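PDB 5IZ5: cytosolic phospholipase A2 delta from Homo sapiens, which hydrolyses the sn-2 ester bond of glycerophospholipids in a calcium-dependent manner, with a preference for linoleic acid at that position. Local coordinates for residues R301-V305 and L355-T359; Q350-D356 and W380-L385; E486-E491 and S662-R668; D671-D677 and P729-P735. The protein carries 3 engineered substitutions. Residues are numbered along the deposited sequence.

Contact 1: residues R301-V305 and L355-T359; sequences RKQVV and LDCVT
One turn from within helix 292-313 packs on the connection that leads from helix 335-351 into strand 360-363. Residues 301-305 are regular alpha-helix, Val305 N bonding to Arg301 O at 2.9 Å; residues 355-357 form a short 3-10 turn, with Val358 N to Leu355 O at 3.1 Å. The backbones come closest at Val305 and Cys357, CA to CA 4.4 Å, and lie 6.6 Å apart between the CA atoms of Arg301 and Thr359. Arg301 (chi1 t, chi2 p) points toward the loop and forks around one carbonyl: its NE and NH2 both donate to Val358 O, at 2.8 and 2.7 Å. Its NH2 also gives a 2.7 Å bond to water 1, which donates to Asp356 OD1 at 2.8 Å, and its NH1 bonds onward to Gly459 O. Val304 makes a looser contact, CG1 to Asp356 CB 4.2 Å. Val305 (chi1 t) sits flush against the turn: its CA makes a CA-H...O contact of 3.4 Å with Asp356 O, its CG2 is also 3.4 Å from that oxygen, and its CG1 is 3.6 Å from Cys357 O. The arginine is thus held by main-chain carbonyls and meets the Asp356 carboxylate through water, not by direct contact.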
# COMPACT_ATOMS: atom_id res chain seq x y z
N ARG B 301 24.46 4.83 -10.26
CA ARG B 301 24.90 4.74 -8.87
C ARG B 301 26.16 3.87 -8.72
O ARG B 301 27.03 4.19 -7.93
CB ARG B 301 23.77 4.19 -7.97
CG ARG B 301 24.08 4.16 -6.48
CD ARG B 301 24.39 5.54 -5.94
NE ARG B 301 24.66 5.53 -4.51
CZ ARG B 301 25.04 6.59 -3.80
NH1 ARG B 301 25.20 7.78 -4.39
NH2 ARG B 301 25.27 6.47 -2.50
N LYS B 302 26.23 2.78 -9.47
CA LYS B 302 27.35 1.84 -9.34
C LYS B 302 28.71 2.42 -9.74
O LYS B 302 29.74 1.94 -9.27
CB LYS B 302 27.08 0.56 -10.12
CG LYS B 302 26.13 -0.36 -9.36
CD LYS B 302 25.74 -1.58 -10.16
CE LYS B 302 24.68 -2.38 -9.42
NZ LYS B 302 24.29 -3.60 -10.17
N GLN B 303 28.71 3.44 -10.59
CA GLN B 303 29.93 4.19 -10.88
C GLN B 303 30.40 4.93 -9.64
O GLN B 303 31.59 4.91 -9.32
CB GLN B 303 29.72 5.20 -12.01
CG GLN B 303 29.82 4.58 -13.39
CD GLN B 303 31.27 4.32 -13.79
OE1 GLN B 303 31.98 5.24 -14.20
NE2 GLN B 303 31.72 3.08 -13.63
N VAL B 304 29.47 5.58 -8.95
CA VAL B 304 29.80 6.32 -7.73
C VAL B 304 30.25 5.36 -6.63
O VAL B 304 31.18 5.65 -5.88
CB VAL B 304 28.62 7.19 -7.23
CG1 VAL B 304 28.96 7.88 -5.91
CG2 VAL B 304 28.23 8.23 -8.27
N VAL B 305 29.60 4.20 -6.56
CA VAL B 305 29.95 3.17 -5.57
C VAL B 305 31.32 2.55 -5.86
O VAL B 305 32.13 2.37 -4.94
CB VAL B 305 28.89 2.06 -5.51
CG1 VAL B 305 29.33 0.92 -4.61
CG2 VAL B 305 27.55 2.62 -5.03
N LEU B 355 29.05 6.35 2.81
CA LEU B 355 27.71 6.66 2.32
C LEU B 355 27.65 6.52 0.79
O LEU B 355 26.65 6.03 0.25
CB LEU B 355 27.29 8.07 2.75
CG LEU B 355 25.83 8.49 2.55
CD1 LEU B 355 24.85 7.47 3.10
CD2 LEU B 355 25.58 9.85 3.19
N ASP B 356 28.73 6.92 0.11
CA ASP B 356 28.83 6.79 -1.35
C ASP B 356 28.90 5.33 -1.82
O ASP B 356 28.76 5.07 -3.01
CB ASP B 356 30.05 7.55 -1.89
CG ASP B 356 29.89 9.07 -1.80
OD1 ASP B 356 28.75 9.57 -1.71
OD2 ASP B 356 30.92 9.77 -1.83
N CYS B 357 29.14 4.39 -0.91
CA CYS B 357 29.10 2.97 -1.24
C CYS B 357 27.69 2.35 -1.14
O CYS B 357 27.51 1.18 -1.47
CB CYS B 357 30.05 2.19 -0.33
SG CYS B 357 31.77 2.76 -0.36
N VAL B 358 26.70 3.13 -0.70
CA VAL B 358 25.35 2.60 -0.47
C VAL B 358 24.46 2.79 -1.69
O VAL B 358 24.34 3.90 -2.21
CB VAL B 358 24.69 3.30 0.74
CG1 VAL B 358 23.28 2.76 0.97
CG2 VAL B 358 25.54 3.11 1.99
N THR B 359 23.83 1.71 -2.14
CA THR B 359 22.92 1.76 -3.28
C THR B 359 21.47 2.02 -2.85
O THR B 359 20.79 2.87 -3.44
CB THR B 359 23.00 0.46 -4.11
OG1 THR B 359 24.29 0.37 -4.71
CG2 THR B 359 21.94 0.44 -5.22
O HOH W 1 26.08 8.96 -2.05

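Contact 2: residues Q350-D356 and W380-L385; sequences QKLGLLD and WSQRDL
Gln350, with 93 Å² covered, dominates this contact between the end of helix 335-351 and the loop before helix 386-397. The CA atoms of Gln350 and Ser381 lie 7.2 Å apart. The glutamine side chain extends (chi1 and chi2 both t), and its amide spans the bend of residues 380-385: NE2 donates to Arg383 O at 2.7 Å and to Ser381 O at 3.0 Å, while OE1 accepts from Leu385 N at 3.2 Å. Leu355 (53 Å²; chi1 t, chi2 p) adds the apolar part, its CD2 lying 3.8 Å from Trp380 CZ3 and 3.7 Å from CB of Ser381 (41 Å²), which belongs to the 3-10 turn 380-382. Asp356 OD1 takes a 3.2 Å bond from Gln382 NE2 and bonds from two waters: water 2, at 2.7 Å, also donates to Ser381 O at 2.8 Å, and water 1, at 2.8 Å, also donates to Ser381 OG at 2.9 Å. Asn461 and Gln460 further engage Ser381 OG and Gln382 NE2. Between Gln350 and Leu355 the chain reverses at Gly353 (phi/psi 69/21), whose N bonds to Gln350 O at 2.8 Å. This is a Schellman motif ending the helix, its last turn clasped to a neighbouring interhelical loop of the catalytic domain.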
# COMPACT_ATOMS: atom_id res chain seq x y z
N GLN B 350 28.92 9.21 6.19
CA GLN B 350 29.46 10.28 5.36
C GLN B 350 30.92 10.54 5.72
O GLN B 350 31.79 10.52 4.85
CB GLN B 350 28.65 11.56 5.52
CG GLN B 350 29.00 12.63 4.49
CD GLN B 350 28.14 13.88 4.62
OE1 GLN B 350 28.02 14.45 5.69
NE2 GLN B 350 27.55 14.30 3.51
N LYS B 351 31.18 10.76 7.00
CA LYS B 351 32.53 11.03 7.49
C LYS B 351 33.51 9.90 7.14
O LYS B 351 34.65 10.17 6.80
CB LYS B 351 32.52 11.24 9.00
CG LYS B 351 31.94 12.58 9.42
CD LYS B 351 31.91 12.69 10.93
CE LYS B 351 31.40 14.03 11.41
NZ LYS B 351 31.27 14.05 12.90
N LEU B 352 33.05 8.66 7.22
CA LEU B 352 33.86 7.51 6.85
C LEU B 352 34.00 7.32 5.35
O LEU B 352 34.72 6.43 4.90
CB LEU B 352 33.28 6.23 7.45
CG LEU B 352 33.18 6.11 8.97
CD1 LEU B 352 32.57 4.76 9.32
CD2 LEU B 352 34.53 6.29 9.64
N GLY B 353 33.30 8.14 4.56
CA GLY B 353 33.30 8.00 3.11
C GLY B 353 32.59 6.76 2.62
O GLY B 353 32.81 6.32 1.50
N LEU B 354 31.71 6.19 3.45
CA LEU B 354 31.03 4.94 3.10
C LEU B 354 29.59 5.14 2.63
O LEU B 354 28.97 4.22 2.09
CB LEU B 354 31.07 3.97 4.28
CG LEU B 354 32.48 3.56 4.73
CD1 LEU B 354 32.40 2.70 5.97
CD2 LEU B 354 33.23 2.83 3.63
N LEU B 355 29.05 6.35 2.81
CA LEU B 355 27.71 6.66 2.32
C LEU B 355 27.65 6.52 0.79
O LEU B 355 26.65 6.03 0.25
CB LEU B 355 27.29 8.07 2.75
CG LEU B 355 25.83 8.49 2.55
CD1 LEU B 355 24.85 7.47 3.10
CD2 LEU B 355 25.58 9.85 3.19
N ASP B 356 28.73 6.92 0.11
CA ASP B 356 28.83 6.79 -1.35
C ASP B 356 28.90 5.33 -1.82
O ASP B 356 28.76 5.07 -3.01
CB ASP B 356 30.05 7.55 -1.89
CG ASP B 356 29.89 9.07 -1.80
OD1 ASP B 356 28.75 9.57 -1.71
OD2 ASP B 356 30.92 9.77 -1.83
N TRP B 380 22.03 16.05 -1.07
CA TRP B 380 22.17 15.91 0.38
C TRP B 380 23.38 15.08 0.84
O TRP B 380 24.07 15.50 1.76
CB TRP B 380 20.88 15.39 1.04
CG TRP B 380 20.54 13.95 0.78
CD1 TRP B 380 19.71 13.47 -0.18
CD2 TRP B 380 21.01 12.81 1.51
NE1 TRP B 380 19.64 12.10 -0.11
CE2 TRP B 380 20.42 11.67 0.93
CE3 TRP B 380 21.86 12.65 2.60
CZ2 TRP B 380 20.67 10.38 1.39
CZ3 TRP B 380 22.11 11.37 3.07
CH2 TRP B 380 21.52 10.24 2.46
N SER B 381 23.66 13.94 0.21
CA SER B 381 24.78 13.09 0.65
C SER B 381 26.13 13.67 0.24
O SER B 381 27.16 13.27 0.77
CB SER B 381 24.65 11.65 0.15
OG SER B 381 24.97 11.54 -1.23
N GLN B 382 26.12 14.62 -0.70
CA GLN B 382 27.33 15.31 -1.13
C GLN B 382 27.57 16.60 -0.36
O GLN B 382 28.54 17.31 -0.62
CB GLN B 382 27.25 15.64 -2.62
CG GLN B 382 26.94 14.45 -3.50
CD GLN B 382 27.90 13.30 -3.27
OE1 GLN B 382 29.10 13.50 -3.16
NE2 GLN B 382 27.37 12.08 -3.20
N ARG B 383 26.69 16.91 0.59
CA ARG B 383 26.83 18.12 1.38
C ARG B 383 26.90 17.78 2.85
O ARG B 383 26.44 16.73 3.27
CB ARG B 383 25.68 19.07 1.11
CG ARG B 383 25.67 19.47 -0.37
CD ARG B 383 25.43 20.95 -0.65
NE ARG B 383 24.03 21.36 -0.54
CZ ARG B 383 23.54 22.25 0.33
NH1 ARG B 383 24.32 22.85 1.23
NH2 ARG B 383 22.25 22.54 0.30
N ASP B 384 27.51 18.68 3.60
CA ASP B 384 27.72 18.48 5.02
C ASP B 384 26.36 18.23 5.67
O ASP B 384 25.46 19.06 5.58
CB ASP B 384 28.41 19.70 5.64
CG ASP B 384 28.83 19.49 7.08
OD1 ASP B 384 29.21 20.48 7.72
OD2 ASP B 384 28.78 18.34 7.58
N LEU B 385 26.23 17.07 6.31
CA LEU B 385 24.99 16.70 6.99
C LEU B 385 24.69 17.57 8.20
O LEU B 385 23.55 17.64 8.64
CB LEU B 385 25.01 15.22 7.39
CG LEU B 385 24.64 14.27 6.25
CD1 LEU B 385 25.08 12.85 6.54
CD2 LEU B 385 23.14 14.31 5.98
O HOH W 2 28.27 10.70 0.65
O HOH W 1 26.08 8.96 -2.05

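Contact 3: residues E486-E491 and S662-R668; sequences EFSPYE and SMFRPGR. With SO4 (sulfate ion), chain N.
Two glutamates and two arginines, all buried, meet here in a salt-bridge network that ties the end of strand 482-487, in the mixed sheet of the catalytic domain, to the irregular loop 662-668. The backbones stay apart, the nearest CA atoms being those of Glu486 and Ser662 at 6.8 Å, so long side chains span the gap. Glu486 (chi1 and chi2 t) points toward the loop and uses both oxygens: OE1 accepts from Ser662 OG at 2.7 Å and Arg668 NH1 at 2.8 Å, and OE2 from Arg665 NH1 at 2.9 Å and Arg668 NH2 at 3.0 Å. Arg665 is fully extended, its first three chi angles t, and also reaches Glu491, whose OE2 accepts from NH1 at 2.9 Å and NH2 at 2.7 Å. The carboxylates lie near the guanidinium planes; Phe500 makes a cation-pi contact with Arg665, and Glu294 gives Arg668 a second acidic partner.

Local turns fix the backbone of both segments. Ser488 OG accepts from Tyr490 N at 3.0 Å, an ST turn, and from Glu491 N at 3.1 Å, an ST motif. A type II beta turn runs from Arg665 to Arg668, with Gly667 at phi/psi 101/-25; both arginines point toward 486-491. At its outer corner a sulfate, probably from the crystallisation liquor, receives a weak hydrogen bond from Gly667 N to O4 at 3.0 Å.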
# COMPACT_ATOMS: atom_id res chain seq x y z
N GLU B 486 5.38 -0.63 -1.38
CA GLU B 486 6.66 0.07 -1.42
C GLU B 486 6.54 1.40 -2.16
O GLU B 486 5.88 1.46 -3.21
CB GLU B 486 7.65 -0.85 -2.14
CG GLU B 486 8.94 -0.20 -2.59
CD GLU B 486 9.81 -1.21 -3.30
OE1 GLU B 486 10.46 -2.02 -2.59
OE2 GLU B 486 9.84 -1.20 -4.56
N PHE B 487 7.17 2.44 -1.61
CA PHE B 487 7.23 3.76 -2.25
C PHE B 487 8.67 4.13 -2.60
O PHE B 487 9.57 4.01 -1.75
CB PHE B 487 6.70 4.86 -1.32
CG PHE B 487 5.24 4.75 -0.99
CD1 PHE B 487 4.34 5.71 -1.42
CD2 PHE B 487 4.76 3.69 -0.22
CE1 PHE B 487 2.99 5.62 -1.11
CE2 PHE B 487 3.41 3.59 0.10
CZ PHE B 487 2.53 4.55 -0.34
N SER B 488 8.89 4.59 -3.83
CA SER B 488 10.17 5.21 -4.21
C SER B 488 9.90 6.40 -5.12
O SER B 488 8.77 6.58 -5.58
CB SER B 488 11.06 4.19 -4.94
OG SER B 488 10.81 4.20 -6.34
N PRO B 489 10.93 7.22 -5.40
CA PRO B 489 10.74 8.33 -6.34
C PRO B 489 10.36 7.90 -7.76
O PRO B 489 9.82 8.72 -8.50
CB PRO B 489 12.11 9.03 -6.34
CG PRO B 489 12.74 8.62 -5.05
CD PRO B 489 12.29 7.21 -4.85
N TYR B 490 10.64 6.65 -8.12
CA TYR B 490 10.29 6.12 -9.43
C TYR B 490 8.95 5.40 -9.47
O TYR B 490 8.22 5.51 -10.46
CB TYR B 490 11.38 5.17 -9.95
CG TYR B 490 12.74 5.83 -10.11
CD1 TYR B 490 12.87 7.04 -10.79
CD2 TYR B 490 13.89 5.24 -9.61
CE1 TYR B 490 14.10 7.64 -10.96
CE2 TYR B 490 15.13 5.84 -9.76
CZ TYR B 490 15.23 7.04 -10.43
OH TYR B 490 16.45 7.64 -10.59
N GLU B 491 8.61 4.64 -8.43
CA GLU B 491 7.33 3.95 -8.44
C GLU B 491 6.82 3.50 -7.07
O GLU B 491 7.59 3.33 -6.12
CB GLU B 491 7.36 2.75 -9.40
CG GLU B 491 8.51 1.78 -9.20
CD GLU B 491 8.42 0.55 -10.09
OE1 GLU B 491 7.73 0.58 -11.13
OE2 GLU B 491 9.05 -0.47 -9.74
N SER B 662 11.65 -4.39 1.21
CA SER B 662 12.18 -3.68 0.04
C SER B 662 13.58 -4.18 -0.35
O SER B 662 13.96 -4.09 -1.52
CB SER B 662 12.20 -2.17 0.31
OG SER B 662 10.92 -1.60 0.04
N MET B 663 14.34 -4.69 0.63
CA MET B 663 15.65 -5.29 0.36
C MET B 663 15.55 -6.65 -0.35
O MET B 663 16.57 -7.15 -0.81
CB MET B 663 16.47 -5.42 1.66
CG MET B 663 16.81 -4.10 2.34
SD MET B 663 17.69 -2.97 1.24
CE MET B 663 17.92 -1.52 2.26
N PHE B 664 14.35 -7.22 -0.46
CA PHE B 664 14.17 -8.52 -1.12
C PHE B 664 13.24 -8.53 -2.33
O PHE B 664 12.84 -9.60 -2.79
CB PHE B 664 13.69 -9.56 -0.10
CG PHE B 664 14.68 -9.80 0.99
CD1 PHE B 664 15.74 -10.66 0.77
CD2 PHE B 664 14.59 -9.13 2.20
CE1 PHE B 664 16.67 -10.88 1.76
CE2 PHE B 664 15.53 -9.34 3.19
CZ PHE B 664 16.57 -10.21 2.97
N ARG B 665 12.91 -7.36 -2.85
CA ARG B 665 12.22 -7.30 -4.13
C ARG B 665 13.13 -7.94 -5.18
O ARG B 665 14.34 -7.69 -5.18
CB ARG B 665 11.91 -5.86 -4.51
CG ARG B 665 11.23 -5.74 -5.86
CD ARG B 665 10.79 -4.32 -6.16
NE ARG B 665 10.22 -4.22 -7.51
CZ ARG B 665 9.74 -3.10 -8.04
NH1 ARG B 665 9.73 -1.96 -7.34
NH2 ARG B 665 9.25 -3.11 -9.28
N PRO B 666 12.57 -8.79 -6.07
CA PRO B 666 13.39 -9.42 -7.11
C PRO B 666 14.17 -8.42 -7.95
O PRO B 666 13.64 -7.37 -8.32
CB PRO B 666 12.36 -10.16 -7.97
CG PRO B 666 11.22 -10.43 -7.05
CD PRO B 666 11.17 -9.26 -6.10
N GLY B 667 15.43 -8.73 -8.23
CA GLY B 667 16.28 -7.85 -9.02
C GLY B 667 17.24 -7.02 -8.20
O GLY B 667 18.28 -6.61 -8.71
N ARG B 668 16.93 -6.77 -6.93
CA ARG B 668 17.76 -5.88 -6.12
C ARG B 668 19.09 -6.53 -5.68
O ARG B 668 20.11 -5.84 -5.59
CB ARG B 668 16.97 -5.35 -4.91
CG ARG B 668 15.79 -4.48 -5.34
CD ARG B 668 15.63 -3.24 -4.47
NE ARG B 668 14.72 -2.28 -5.11
CZ ARG B 668 13.47 -2.03 -4.74
NH1 ARG B 668 12.92 -2.65 -3.70
NH2 ARG B 668 12.75 -1.15 -5.42
S SO4 N . 16.55 -12.07 -7.94
O1 SO4 N . 17.20 -11.30 -6.86
O2 SO4 N . 17.26 -13.35 -8.13
O3 SO4 N . 15.15 -12.36 -7.56
O4 SO4 N . 16.59 -11.30 -9.21

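Contact 4: residues D671-D677 and P729-P735; sequences DLILSFD and PILLHFP
Starting at Pro729, the chain enters strand 730-734, which pairs in parallel with strand 672-676 in the mixed sheet of this alpha/beta hydrolase's catalytic domain; helix 685-696 lies in the connection between them. The axes of the two strand segments approach to 4.7 Å and cross at -18°, and the register is in step from Leu672 with Ile730 to Phe676 with Phe734, CA atoms 4.6 to 5.0 Å apart. Pro729 CG touches Ile673 CD1 at 4.1 Å. Ile730 N donates to Asp671 O at 2.9 Å and Ile730 O accepts from Ile673 N at 2.8 Å, while its CG2 packs 3.6 Å from Leu672 CD1. Leu731, on the other face, sets CD2 4.1 Å from Ile673 CB. Leu732 repeats the pattern, N to Ile673 O at 3.1 Å and O to Ser675 N at 2.8 Å. His733 (chi1 t) shares the Leu731 face, where its ND1 and Ser675 OG are hydrogen-bonded at 2.9 Å; its NE2 is hydrogen-bonded to Pro683 O. Phe734 (chi1 m) continues the Ile730 and Leu732 face beside Phe676, ring centroids 5.2 Å apart and planes at an oblique 56°, and its N reaches Ser675 O at 2.8 Å. On the far flank, strand 327-331 bonds to strand 672-676, making the latter interior. Beside Pro735, water 3 bridges the two chains, donating to Phe734 O at 2.8 Å and Asp677 O at 2.9 Å.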
# COMPACT_ATOMS: atom_id res chain seq x y z
N ASP B 671 23.92 -7.60 -1.32
CA ASP B 671 25.09 -8.33 -0.84
C ASP B 671 25.36 -8.01 0.61
O ASP B 671 25.70 -8.90 1.39
CB ASP B 671 26.30 -7.98 -1.70
CG ASP B 671 26.11 -8.35 -3.15
OD1 ASP B 671 25.88 -9.55 -3.42
OD2 ASP B 671 26.17 -7.46 -4.02
N LEU B 672 25.22 -6.74 0.98
CA LEU B 672 25.41 -6.30 2.35
C LEU B 672 24.28 -5.36 2.77
O LEU B 672 23.91 -4.46 2.02
CB LEU B 672 26.76 -5.59 2.51
CG LEU B 672 27.03 -4.91 3.85
CD1 LEU B 672 27.11 -5.93 4.96
CD2 LEU B 672 28.31 -4.10 3.77
N ILE B 673 23.75 -5.57 3.97
CA ILE B 673 22.75 -4.67 4.55
C ILE B 673 23.23 -4.15 5.89
O ILE B 673 23.54 -4.93 6.79
CB ILE B 673 21.40 -5.38 4.75
CG1 ILE B 673 20.86 -5.88 3.41
CG2 ILE B 673 20.39 -4.43 5.39
CD1 ILE B 673 19.73 -6.88 3.54
N LEU B 674 23.30 -2.83 6.03
CA LEU B 674 23.55 -2.21 7.32
C LEU B 674 22.19 -1.98 7.96
O LEU B 674 21.41 -1.15 7.50
CB LEU B 674 24.31 -0.89 7.17
CG LEU B 674 25.59 -0.95 6.31
CD1 LEU B 674 26.28 0.41 6.31
CD2 LEU B 674 26.54 -2.03 6.79
N SER B 675 21.93 -2.74 9.02
CA SER B 675 20.65 -2.72 9.72
C SER B 675 20.74 -1.82 10.94
O SER B 675 21.44 -2.13 11.90
CB SER B 675 20.27 -4.14 10.15
OG SER B 675 19.19 -4.13 11.07
N PHE B 676 20.02 -0.71 10.89
CA PHE B 676 19.95 0.20 12.02
C PHE B 676 18.64 -0.01 12.78
O PHE B 676 17.56 0.09 12.20
CB PHE B 676 20.08 1.64 11.55
CG PHE B 676 21.36 1.94 10.80
CD1 PHE B 676 22.59 1.54 11.30
CD2 PHE B 676 21.33 2.65 9.62
CE1 PHE B 676 23.77 1.82 10.62
CE2 PHE B 676 22.50 2.94 8.93
CZ PHE B 676 23.72 2.53 9.43
N ASP B 677 18.74 -0.32 14.07
CA ASP B 677 17.57 -0.65 14.89
C ASP B 677 17.43 0.37 16.00
O ASP B 677 18.39 0.63 16.75
CB ASP B 677 17.72 -2.05 15.48
CG ASP B 677 16.47 -2.51 16.21
OD1 ASP B 677 15.75 -3.39 15.68
OD2 ASP B 677 16.21 -2.01 17.32
N PRO B 729 22.26 -12.38 2.00
CA PRO B 729 23.07 -11.18 2.24
C PRO B 729 23.78 -11.18 3.60
O PRO B 729 23.33 -11.84 4.53
CB PRO B 729 22.03 -10.06 2.21
CG PRO B 729 20.76 -10.72 2.64
CD PRO B 729 20.81 -12.10 2.06
N ILE B 730 24.87 -10.41 3.68
CA ILE B 730 25.57 -10.17 4.93
C ILE B 730 24.84 -9.07 5.68
O ILE B 730 24.48 -8.05 5.09
CB ILE B 730 27.03 -9.73 4.69
CG1 ILE B 730 27.81 -10.83 3.96
CG2 ILE B 730 27.73 -9.37 6.00
CD1 ILE B 730 29.11 -10.36 3.35
N LEU B 731 24.66 -9.26 6.98
CA LEU B 731 24.03 -8.25 7.83
C LEU B 731 24.95 -7.75 8.93
O LEU B 731 25.50 -8.53 9.70
CB LEU B 731 22.76 -8.82 8.45
CG LEU B 731 21.54 -8.55 7.58
CD1 LEU B 731 20.76 -9.83 7.37
CD2 LEU B 731 20.66 -7.46 8.18
N LEU B 732 25.10 -6.43 8.98
CA LEU B 732 25.73 -5.74 10.09
C LEU B 732 24.64 -4.99 10.82
O LEU B 732 24.04 -4.07 10.27
CB LEU B 732 26.79 -4.76 9.60
CG LEU B 732 28.26 -5.06 9.86
CD1 LEU B 732 28.57 -6.55 9.87
CD2 LEU B 732 29.12 -4.34 8.85
N HIS B 733 24.40 -5.39 12.07
CA HIS B 733 23.29 -4.88 12.85
C HIS B 733 23.77 -3.94 13.95
O HIS B 733 24.66 -4.28 14.74
CB HIS B 733 22.55 -6.06 13.46
CG HIS B 733 21.30 -5.68 14.19
ND1 HIS B 733 20.17 -5.23 13.53
CD2 HIS B 733 21.00 -5.70 15.50
CE1 HIS B 733 19.23 -4.99 14.42
NE2 HIS B 733 19.70 -5.26 15.62
N PHE B 734 23.16 -2.75 14.00
CA PHE B 734 23.53 -1.71 14.94
C PHE B 734 22.38 -1.41 15.89
O PHE B 734 21.51 -0.59 15.59
CB PHE B 734 23.91 -0.43 14.19
CG PHE B 734 25.06 -0.61 13.24
CD1 PHE B 734 26.34 -0.21 13.60
CD2 PHE B 734 24.86 -1.19 11.99
CE1 PHE B 734 27.40 -0.38 12.72
CE2 PHE B 734 25.91 -1.36 11.12
CZ PHE B 734 27.18 -0.96 11.48
N PRO B 735 22.36 -2.07 17.06
CA PRO B 735 21.30 -1.79 18.01
C PRO B 735 21.48 -0.44 18.68
O PRO B 735 22.60 0.10 18.73
CB PRO B 735 21.43 -2.92 19.03
CG PRO B 735 22.85 -3.34 18.97
CD PRO B 735 23.29 -3.11 17.55
O HOH W 3 20.93 1.96 16.51

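Overall arrangement
All four contacts lie in the catalytic domain. Contacts 1 and 2, with centres 11 Å apart, share Leu355, Asp356 and water 1, so the connection after helix 335-351 is held by helix 292-313 on one hand and loop 380-385 on the other. Contacts 3 and 4 have centres about 18 Å apart but touch directly: Met663 CB packs 4.0 Å from Ile673 CD1, and Phe664 CE1 4.2 Å from Pro729 CG. Both reach the same mixed sheet. Contact 4 comes near the active site: the side chain of Asp677 is about 9 Å from substrate-binding Gly334 and about 12 Å from that of the nucleophile Ser365, whereas contacts 1 to 3 lie away from the known sites.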